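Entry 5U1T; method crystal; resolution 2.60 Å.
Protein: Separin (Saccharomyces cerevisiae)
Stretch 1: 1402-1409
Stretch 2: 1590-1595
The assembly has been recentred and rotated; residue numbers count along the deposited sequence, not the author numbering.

Stretch 1 (1402-1409) LPLQVTIE
Stretch 2 (1590-1595) LPIKFV

Two segments of one separin chain, far apart in sequence, pair as parallel β-strands. Strand 1404-1406 lies beside strand 1592-1594, with 4.9 Å between the axes at closest approach and 32° between their N-to-C directions. Leu1404 CA is 4.3 Å from Ile1592 CA, Gln1405 CA is 5.5 Å from Lys1593 CA, and Val1406 CA is 5.3 Å from Phe1594 CA; these pairs set the register. Between the two stretches 685 Å² is buried, both sides summed.

Leu1402 leads in as loop, phi/psi -105/134, chi1 m and chi2 p, and a cis peptide bond joins it to Pro1403. Pro1403 (-94/-172, C-gamma endo) points toward stretch 2. Its CB sits 3.3 Å from Pro1591 O. Pro1403 has no N-H to donate, and the first bond across is made by Leu1404 N.

Leu1404 (-85/95) donates from its N to Pro1591 O at 2.8 Å, nearly straight at 172°. Pro1591 is -70/138, C-gamma endo. Lys1593 N returns a weak bond to Leu1404 O at 3.4 Å, though the position of that oxygen is less certain. The Leu1404 side chain, chi1 -145° and chi2 54°, shares a sheet face with Ile1592 (-118/154, chi1 p, chi2 t). Leu1404 CB meets Ile1592 CG2 at 3.7 Å.

Gln1405 (-56/124) turns to the other face, with Lys1593 (-131/143, chi t, t, p, t). Its chi1 is -33°, chi2 -130° and chi3 60°. Gln1405 OE1 comes 3.4 Å from Val1595 CG1, a contact without a hydrogen bond because the methyl is no conventional donor.

Val1406 (-130/123, chi1 t) returns to the face of Leu1404, Ile1592 and Phe1594. Its N donates to Lys1593 O at 3.3 Å. Val1595 N gives a weak bond to Val1406 O, also 3.3 Å. Leu1404 and Val1406 on one strand and Lys1593 on the other each use both N and O across the pair, the alternate pattern of a parallel ladder. Val1406 CG2 lies 3.6 Å from Ile1592 CB, and Val1406 CB lies 4.2 Å from Phe1594 CD1.

Thr1407 (-83/144, chi1 p) points away from stretch 2, yet its CG2 reaches Val1595 CG2 (chi1 m) at 3.6 Å.

Ile1408 (-126/10, both chi angles t) is buried and points toward stretch 2. Its CD1 covers one face of the Phe1594 ring, 4.0 Å from Phe1594 CG. Phe1594 is -85/142, chi1 -67° and chi2 -49°, and Val1406 O lies at its ring edge. Exposed Glu1409 (-87/-5, chi1 m, chi2 t) ends the stretch without close contact.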

# COMPACT_ATOMS: atom_id res chain seq x y z
N LEU A 1402 46.00 -8.22 -34.41
CA LEU A 1402 45.57 -7.01 -35.11
C LEU A 1402 46.22 -6.95 -36.45
O LEU A 1402 47.40 -7.15 -36.56
CB LEU A 1402 45.96 -5.77 -34.33
CG LEU A 1402 45.36 -5.50 -32.96
CD1 LEU A 1402 45.53 -6.69 -32.06
CD2 LEU A 1402 46.03 -4.29 -32.36
N PRO A 1403 45.46 -6.64 -37.47
CA PRO A 1403 44.08 -6.24 -37.32
C PRO A 1403 43.13 -7.41 -37.44
O PRO A 1403 43.56 -8.54 -37.58
CB PRO A 1403 43.88 -5.28 -38.49
CG PRO A 1403 44.95 -5.62 -39.44
CD PRO A 1403 46.11 -6.02 -38.62
N LEU A 1404 41.85 -7.12 -37.47
CA LEU A 1404 40.89 -8.19 -37.61
C LEU A 1404 40.65 -8.58 -39.04
O LEU A 1404 39.89 -7.94 -39.73
CB LEU A 1404 39.57 -7.78 -37.00
CG LEU A 1404 38.84 -8.93 -36.34
CD1 LEU A 1404 39.75 -9.60 -35.33
CD2 LEU A 1404 37.60 -8.42 -35.66
N GLN A 1405 41.35 -9.59 -39.51
CA GLN A 1405 41.06 -10.09 -40.84
C GLN A 1405 39.61 -10.47 -40.93
O GLN A 1405 39.13 -11.30 -40.18
CB GLN A 1405 41.92 -11.31 -41.16
CG GLN A 1405 43.29 -11.29 -40.54
CD GLN A 1405 44.39 -11.59 -41.54
OE1 GLN A 1405 44.56 -10.88 -42.52
NE2 GLN A 1405 45.14 -12.64 -41.28
N VAL A 1406 38.93 -9.87 -41.89
CA VAL A 1406 37.53 -10.10 -42.14
C VAL A 1406 37.38 -10.40 -43.60
O VAL A 1406 37.76 -9.58 -44.41
CB VAL A 1406 36.77 -8.80 -41.94
CG1 VAL A 1406 35.29 -9.05 -41.81
CG2 VAL A 1406 37.30 -8.05 -40.75
N THR A 1407 36.81 -11.54 -43.94
CA THR A 1407 36.62 -11.95 -45.33
C THR A 1407 35.37 -11.32 -45.92
O THR A 1407 34.34 -11.18 -45.26
CB THR A 1407 36.52 -13.47 -45.51
OG1 THR A 1407 35.51 -14.00 -44.63
CG2 THR A 1407 37.87 -14.14 -45.25
N ILE A 1408 35.48 -10.99 -47.19
CA ILE A 1408 34.55 -10.11 -47.84
C ILE A 1408 34.03 -10.83 -49.08
O ILE A 1408 33.32 -10.26 -49.91
CB ILE A 1408 35.28 -8.80 -48.17
CG1 ILE A 1408 34.35 -7.73 -48.73
CG2 ILE A 1408 36.48 -9.07 -49.07
CD1 ILE A 1408 35.14 -6.55 -49.29
N GLU A 1409 34.35 -12.12 -49.19
CA GLU A 1409 34.07 -12.86 -50.40
C GLU A 1409 32.69 -13.48 -50.43
O GLU A 1409 32.30 -14.06 -51.45
CB GLU A 1409 35.12 -13.96 -50.61
CG GLU A 1409 36.52 -13.43 -50.90
CD GLU A 1409 37.58 -14.53 -51.03
OE1 GLU A 1409 37.25 -15.71 -50.70
OE2 GLU A 1409 38.72 -14.24 -51.44
N LEU A 1590 37.77 -3.07 -32.63
CA LEU A 1590 39.09 -3.39 -33.18
C LEU A 1590 39.26 -2.95 -34.64
O LEU A 1590 38.31 -2.98 -35.41
CB LEU A 1590 39.36 -4.89 -33.05
CG LEU A 1590 39.15 -5.46 -31.65
CD1 LEU A 1590 39.61 -6.91 -31.58
CD2 LEU A 1590 39.87 -4.60 -30.63
N PRO A 1591 40.48 -2.57 -35.04
CA PRO A 1591 40.62 -2.20 -36.45
C PRO A 1591 40.52 -3.44 -37.36
O PRO A 1591 41.04 -4.52 -37.04
CB PRO A 1591 42.01 -1.57 -36.50
CG PRO A 1591 42.75 -2.22 -35.39
CD PRO A 1591 41.75 -2.47 -34.31
N ILE A 1592 39.82 -3.30 -38.47
CA ILE A 1592 39.67 -4.42 -39.39
C ILE A 1592 40.29 -4.08 -40.74
O ILE A 1592 40.41 -2.91 -41.10
CB ILE A 1592 38.19 -4.81 -39.58
CG1 ILE A 1592 37.45 -3.78 -40.45
CG2 ILE A 1592 37.51 -4.97 -38.23
CD1 ILE A 1592 36.12 -4.25 -40.98
N LYS A 1593 40.72 -5.11 -41.46
CA LYS A 1593 41.14 -4.97 -42.85
C LYS A 1593 40.44 -6.05 -43.68
O LYS A 1593 40.23 -7.17 -43.21
CB LYS A 1593 42.66 -5.05 -42.99
CG LYS A 1593 43.17 -4.67 -44.37
CD LYS A 1593 44.66 -4.41 -44.38
CE LYS A 1593 45.47 -5.68 -44.26
NZ LYS A 1593 46.93 -5.35 -44.09
N PHE A 1594 40.05 -5.72 -44.90
CA PHE A 1594 39.42 -6.73 -45.74
C PHE A 1594 40.46 -7.58 -46.48
O PHE A 1594 41.50 -7.09 -46.93
CB PHE A 1594 38.46 -6.06 -46.71
CG PHE A 1594 37.28 -5.43 -46.04
CD1 PHE A 1594 36.54 -6.13 -45.11
CD2 PHE A 1594 36.92 -4.12 -46.34
CE1 PHE A 1594 35.45 -5.55 -44.49
CE2 PHE A 1594 35.83 -3.54 -45.73
CZ PHE A 1594 35.10 -4.25 -44.80
N VAL A 1595 40.17 -8.87 -46.59
CA VAL A 1595 41.10 -9.82 -47.20
C VAL A 1595 40.47 -10.56 -48.39
O VAL A 1595 39.26 -10.81 -48.43
CB VAL A 1595 41.58 -10.84 -46.16
CG1 VAL A 1595 42.37 -10.15 -45.06
CG2 VAL A 1595 40.39 -11.61 -45.58